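Side-chain contacts in SUMO1 linked HERC2 ZZ domain (Small ubiquitin-related modifier 1,E3 ubiquitin-protein ligase HERC2) (Homo sapiens, PDB 6WW3), which binds histone H3 and the SUMO1 tail through the ZZ-type zinc finger of a ubiquitin ligase, here fused to a SUMO1 segment: residues F34-T39 with K44-R49; V11-C16 with E38-T43. All coordinates share one frame; numbering follows the deposited sequence.

From the N terminus the chain first reaches 11-16, a loop between strands 7-8 and 21-22. Interaction 2 brings it against helix 38-43, closing a long loop that contains strands 21-22, 25-28 and 35-36. Interaction 1 opens before that loop has closed, at 34-39, and closes beyond the helix at 44-49. The two loops therefore cross rather than nest, sharing Glu38 and Thr39. Interaction 2 gathers ligands of one zinc ion, whereas interaction 1 joins strand 35-36 to the loop that supplies His46 to the second. They also touch directly: Asp35 O probably accepts a hydrogen bond from Asp14 N, so the first zinc loop is fastened to strand 35-36.

Interaction 1: residues F34-T39 with K44-R49; sequences FDFCET and KKHNTR. With ZN (zinc ion), chain C; ZN (zinc ion), chain D.
Phe34 presents a ring face to His46, whose imidazole is at the same time a zinc ligand, in the HERC2 part of this fusion. The fold is a ZZ zinc finger with interleaved metal sites, and these two segments supply one ligand to each. A chi1 of -171° swings the Phe34 ring away from its own backbone N and toward the later loop. His46 CE1 stands 3.4 Å from Phe34 CE1 and lies over the ring centre, the two planes inclined at 49°. Binding by zinc would probably polarise this C-H toward the aromatic face. Cut back to an alanine here, the chain would have no ring to offer, and the zinc-bound imidazole would probably lose its aromatic neighbour on this flank and gain freedom to rock.

Asp35 turns the other way along the strand and pairs with Arg25. Phe36 returns to the aromatic side, where Phe34 CE1 sits 3.4 Å above its plane, over the centre, so the three rings form a cluster. At the edge of the Phe36 ring, CE2 meets His46 CB at 4.1 Å. Beside it, Phe36 CZ touches Lys44 CB at 3.6 Å. Lysine suits this border: the start of its chain packs on the phenyl group, then a bend at chi2 (62°) leads the ammonium away to the exposed surface. Phe52 extends the cluster, meeting His46 edge-to-face and lying at a low angle to Phe36.

Cys37 comes next and takes the N-cap position just before helix 38-43, its SG capping a helix backbone N. The same sulfur binds one zinc ion at 2.4 Å, while His46 NE2 binds the other at 2.1 Å.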
loop_
_atom_site.group_PDB
_atom_site.type_symbol
_atom_site.label_atom_id
_atom_site.label_comp_id
_atom_site.label_asym_id
_atom_site.label_seq_id
_atom_site.Cartn_x
_atom_site.Cartn_y
_atom_site.Cartn_z
ATOM N N PHE A 34 7.568 2.937 3.288
ATOM C CA PHE A 34 6.590 3.689 2.510
ATOM C C PHE A 34 5.578 2.735 1.889
ATOM O O PHE A 34 5.962 1.784 1.200
ATOM C CB PHE A 34 7.282 4.526 1.421
ATOM C CG PHE A 34 6.364 5.502 0.703
ATOM C CD1 PHE A 34 5.476 5.060 -0.267
ATOM C CD2 PHE A 34 6.406 6.861 0.999
ATOM C CE1 PHE A 34 4.625 5.956 -0.925
ATOM C CE2 PHE A 34 5.578 7.765 0.341
ATOM C CZ PHE A 34 4.680 7.305 -0.629
ATOM N N ASP A 35 4.296 3.022 2.094
ATOM C CA ASP A 35 3.206 2.190 1.599
ATOM C C ASP A 35 2.143 3.059 0.943
ATOM O O ASP A 35 1.924 4.200 1.347
ATOM C CB ASP A 35 2.565 1.361 2.723
ATOM C CG ASP A 35 3.567 0.474 3.446
ATOM O OD1 ASP A 35 4.178 0.942 4.427
ATOM O OD2 ASP A 35 3.722 -0.697 3.054
ATOM N N PHE A 36 1.489 2.499 -0.079
ATOM C CA PHE A 36 0.342 3.094 -0.757
ATOM C C PHE A 36 -0.861 2.171 -0.638
ATOM O O PHE A 36 -0.722 0.957 -0.779
ATOM C CB PHE A 36 0.613 3.276 -2.256
ATOM C CG PHE A 36 1.246 4.580 -2.627
ATOM C CD1 PHE A 36 0.998 5.731 -1.903
ATOM C CD2 PHE A 36 2.069 4.658 -3.740
ATOM C CE1 PHE A 36 1.563 6.934 -2.279
ATOM C CE2 PHE A 36 2.638 5.865 -4.115
ATOM C CZ PHE A 36 2.383 7.000 -3.384
ATOM N N CYS A 37 -2.049 2.735 -0.446
ATOM C CA CYS A 37 -3.235 1.968 -0.788
ATOM C C CYS A 37 -3.351 1.897 -2.314
ATOM O O CYS A 37 -2.571 2.513 -3.048
ATOM C CB CYS A 37 -4.486 2.572 -0.154
ATOM S SG CYS A 37 -5.041 4.105 -0.935
ATOM N N GLU A 38 -4.310 1.113 -2.807
ATOM C CA GLU A 38 -4.339 0.873 -4.250
ATOM C C GLU A 38 -4.695 2.137 -5.023
ATOM O O GLU A 38 -4.082 2.422 -6.059
ATOM C CB GLU A 38 -5.299 -0.264 -4.606
ATOM C CG GLU A 38 -5.338 -0.552 -6.109
ATOM C CD GLU A 38 -6.000 -1.876 -6.459
ATOM O OE1 GLU A 38 -6.234 -2.702 -5.552
ATOM O OE2 GLU A 38 -6.315 -2.075 -7.646
ATOM N N THR A 39 -5.679 2.908 -4.547
ATOM C CA THR A 39 -6.014 4.155 -5.228
ATOM C C THR A 39 -4.805 5.080 -5.289
ATOM O O THR A 39 -4.473 5.611 -6.350
ATOM C CB THR A 39 -7.172 4.870 -4.535
ATOM O OG1 THR A 39 -8.333 4.032 -4.534
ATOM C CG2 THR A 39 -7.483 6.161 -5.284
ATOM N N LYS A 44 -0.991 8.702 -7.233
ATOM C CA LYS A 44 -0.008 9.596 -6.643
ATOM C C LYS A 44 1.324 9.485 -7.360
ATOM O O LYS A 44 1.714 8.414 -7.830
ATOM C CB LYS A 44 0.194 9.313 -5.153
ATOM C CG LYS A 44 -0.604 10.192 -4.196
ATOM C CD LYS A 44 -2.076 10.061 -4.328
ATOM C CE LYS A 44 -2.746 10.640 -3.104
ATOM N NZ LYS A 44 -4.222 10.620 -3.278
ATOM N N LYS A 45 2.032 10.608 -7.417
ATOM C CA LYS A 45 3.364 10.630 -7.993
ATOM C C LYS A 45 4.382 10.086 -6.992
ATOM O O LYS A 45 4.291 10.338 -5.786
ATOM C CB LYS A 45 3.705 12.057 -8.428
ATOM N N HIS A 46 5.333 9.307 -7.502
ATOM C CA HIS A 46 6.372 8.696 -6.691
ATOM C C HIS A 46 7.566 8.496 -7.604
ATOM O O HIS A 46 7.405 8.411 -8.823
ATOM C CB HIS A 46 5.911 7.356 -6.090
ATOM C CG HIS A 46 6.731 6.893 -4.923
ATOM N ND1 HIS A 46 6.518 7.343 -3.640
ATOM C CD2 HIS A 46 7.762 6.017 -4.845
ATOM C CE1 HIS A 46 7.380 6.767 -2.823
ATOM N NE2 HIS A 46 8.154 5.966 -3.531
ATOM N N ASN A 47 8.761 8.419 -7.007
ATOM C CA ASN A 47 9.975 8.202 -7.781
ATOM C C ASN A 47 9.738 7.091 -8.783
ATOM O O ASN A 47 9.375 5.976 -8.407
ATOM C CB ASN A 47 11.134 7.856 -6.841
ATOM C CG ASN A 47 12.464 7.668 -7.570
ATOM O OD1 ASN A 47 12.542 6.961 -8.573
ATOM N ND2 ASN A 47 13.524 8.266 -7.036
ATOM N N THR A 48 9.862 7.412 -10.048
ATOM C CA THR A 48 9.551 6.483 -11.118
ATOM C C THR A 48 10.484 5.305 -11.212
ATOM O O THR A 48 10.187 4.389 -11.845
ATOM C CB THR A 48 9.452 7.200 -12.481
ATOM O OG1 THR A 48 10.641 7.898 -12.741
ATOM C CG2 THR A 48 8.267 8.195 -12.464
ATOM N N ARG A 49 11.609 5.363 -10.540
ATOM C CA ARG A 49 12.523 4.262 -10.525
ATOM C C ARG A 49 12.296 3.372 -9.289
ATOM O O ARG A 49 12.869 2.366 -9.187
ATOM C CB ARG A 49 13.960 4.686 -10.696
ATOM C CG ARG A 49 14.297 5.267 -12.032
ATOM C CD ARG A 49 14.252 4.259 -13.179
ATOM N NE ARG A 49 13.905 4.989 -14.364
ATOM C CZ ARG A 49 14.800 5.446 -15.211
ATOM N NH1 ARG A 49 14.391 6.132 -16.238
ATOM N NH2 ARG A 49 16.118 5.224 -15.018
HETATM ZN ZN ZN C . -3.954 6.075 -0.011
HETATM ZN ZN ZN D . 9.720 4.735 -2.859
#

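Interaction 2: residues V11-C16 with E38-T43; sequences VTCDGC and ETCFKT. With ZN (zinc ion), chain C.
Cys40 SG rests over one face of the flat peptide that joins Gly15 to Cys16, 3.8 Å from Gly15 C. The N-H of that peptide, on Cys16, makes a weak bond to Cys13 SG. On the helix, the Phe41 ring turns away from this meeting; Phe26 stacks on it and Phe52 meets it edge-to-face, which joins the helix to the three-stranded sheet.

The absence of a side chain at Gly15 is what lets the loop come so near, because a side-chain carbon there would fall 2.7 Å from Cys40 SG. Gly15 N adds a second weak bond to Cys13 SG, and two N-H groups turned to a metal-bound thiolate would probably ease its negative charge.

This is the four-cysteine site of the ZZ finger in the HERC2 part of the fusion. A CxxC turn, Cys13 and Cys16, is paired with a second CxxC at Cys37 and Cys40, leaving the intervening Cys28 and Cys31 to the other zinc, in the cross-brace manner of RING-like folds. Zinc is held by Cys13 SG and Cys16 SG, each at 2.3 Å, and by Cys40 SG at 2.2 Å; Cys37 completes the set. Cysteine suits all of these places, since its short arm ends in a soft sulfur donor.

The S-Zn-S angle is 101° between Cys13 and Cys40 and 112° between Cys16 and Cys40, close to tetrahedral. For Cys16 it is a chi1 of 70°, with SG between backbone N and carbonyl carbon, that carries the sulfur to the metal while CB packs 3.7 Å from Cys40 SG. Farther along the helix, Thr43 OG1 donates to Thr39 O at 2.9 Å, approaching from above the carbonyl plane.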
loop_
_atom_site.group_PDB
_atom_site.type_symbol
_atom_site.label_atom_id
_atom_site.label_comp_id
_atom_site.label_asym_id
_atom_site.label_seq_id
_atom_site.Cartn_x
_atom_site.Cartn_y
_atom_site.Cartn_z
ATOM N N VAL A 11 -0.574 -0.575 9.248
ATOM C CA VAL A 11 -0.005 -0.037 8.013
ATOM C C VAL A 11 -0.790 1.213 7.639
ATOM O O VAL A 11 -2.014 1.155 7.451
ATOM C CB VAL A 11 -0.032 -1.076 6.878
ATOM C CG1 VAL A 11 0.633 -0.518 5.616
ATOM C CG2 VAL A 11 0.654 -2.343 7.317
ATOM N N THR A 12 -0.088 2.338 7.518
ATOM C CA THR A 12 -0.666 3.597 7.061
ATOM C C THR A 12 -0.318 3.789 5.588
ATOM O O THR A 12 0.807 3.496 5.175
ATOM C CB THR A 12 -0.108 4.778 7.874
ATOM O OG1 THR A 12 -0.230 4.517 9.277
ATOM C CG2 THR A 12 -0.824 6.077 7.550
ATOM N N CYS A 13 -1.276 4.266 4.789
ATOM C CA CYS A 13 -0.952 4.703 3.431
ATOM C C CYS A 13 -0.299 6.084 3.483
ATOM O O CYS A 13 -0.900 7.047 3.965
ATOM C CB CYS A 13 -2.186 4.747 2.537
ATOM S SG CYS A 13 -1.877 5.530 0.911
ATOM N N ASP A 14 0.919 6.191 2.979
ATOM C CA ASP A 14 1.604 7.474 3.027
ATOM C C ASP A 14 1.053 8.478 2.034
ATOM O O ASP A 14 1.457 9.639 2.084
ATOM C CB ASP A 14 3.099 7.280 2.793
ATOM C CG ASP A 14 3.748 6.501 3.911
ATOM O OD1 ASP A 14 3.818 7.041 5.023
ATOM O OD2 ASP A 14 4.177 5.352 3.689
ATOM N N GLY A 15 0.157 8.065 1.144
ATOM C CA GLY A 15 -0.440 8.976 0.193
ATOM C C GLY A 15 -1.646 9.720 0.731
ATOM O O GLY A 15 -1.803 10.912 0.463
ATOM N N CYS A 16 -2.491 9.032 1.513
ATOM C CA CYS A 16 -3.763 9.579 1.960
ATOM C C CYS A 16 -4.020 9.376 3.444
ATOM O O CYS A 16 -5.107 9.724 3.915
ATOM C CB CYS A 16 -4.925 8.963 1.158
ATOM S SG CYS A 16 -5.246 7.220 1.513
ATOM N N GLU A 38 -4.310 1.113 -2.807
ATOM C CA GLU A 38 -4.339 0.873 -4.250
ATOM C C GLU A 38 -4.695 2.137 -5.023
ATOM O O GLU A 38 -4.082 2.422 -6.059
ATOM C CB GLU A 38 -5.299 -0.264 -4.606
ATOM C CG GLU A 38 -5.338 -0.552 -6.109
ATOM C CD GLU A 38 -6.000 -1.876 -6.459
ATOM O OE1 GLU A 38 -6.234 -2.702 -5.552
ATOM O OE2 GLU A 38 -6.315 -2.075 -7.646
ATOM N N THR A 39 -5.679 2.908 -4.547
ATOM C CA THR A 39 -6.014 4.155 -5.228
ATOM C C THR A 39 -4.805 5.080 -5.289
ATOM O O THR A 39 -4.473 5.611 -6.350
ATOM C CB THR A 39 -7.172 4.870 -4.535
ATOM O OG1 THR A 39 -8.333 4.032 -4.534
ATOM C CG2 THR A 39 -7.483 6.161 -5.284
ATOM N N CYS A 40 -4.119 5.263 -4.155
ATOM C CA CYS A 40 -2.922 6.099 -4.147
ATOM C C CYS A 40 -1.846 5.530 -5.055
ATOM O O CYS A 40 -1.150 6.282 -5.752
ATOM C CB CYS A 40 -2.384 6.241 -2.725
ATOM S SG CYS A 40 -3.329 7.375 -1.731
ATOM N N PHE A 41 -1.684 4.201 -5.056
ATOM C CA PHE A 41 -0.685 3.592 -5.924
ATOM C C PHE A 41 -0.937 3.934 -7.382
ATOM O O PHE A 41 0.016 4.079 -8.151
ATOM C CB PHE A 41 -0.652 2.075 -5.749
ATOM C CG PHE A 41 0.228 1.380 -6.756
ATOM C CD1 PHE A 41 1.608 1.581 -6.751
ATOM C CD2 PHE A 41 -0.317 0.535 -7.705
ATOM C CE1 PHE A 41 2.427 0.955 -7.679
ATOM C CE2 PHE A 41 0.496 -0.110 -8.643
ATOM C CZ PHE A 41 1.867 0.105 -8.634
ATOM N N LYS A 42 -2.209 4.041 -7.782
ATOM C CA LYS A 42 -2.578 4.320 -9.163
ATOM C C LYS A 42 -2.562 5.806 -9.510
ATOM O O LYS A 42 -2.635 6.133 -10.697
ATOM C CB LYS A 42 -3.986 3.787 -9.465
ATOM C CG LYS A 42 -4.198 2.280 -9.402
ATOM C CD LYS A 42 -3.454 1.531 -10.454
ATOM C CE LYS A 42 -3.907 0.080 -10.445
ATOM N NZ LYS A 42 -3.022 -0.797 -11.270
ATOM N N THR A 43 -2.511 6.717 -8.528
ATOM C CA THR A 43 -2.746 8.132 -8.833
ATOM C C THR A 43 -1.682 9.081 -8.297
ATOM O O THR A 43 -1.535 10.195 -8.806
ATOM C CB THR A 43 -4.117 8.576 -8.304
ATOM O OG1 THR A 43 -4.156 8.455 -6.874
ATOM C CG2 THR A 43 -5.220 7.729 -8.902
HETATM ZN ZN ZN C . -3.954 6.075 -0.011
#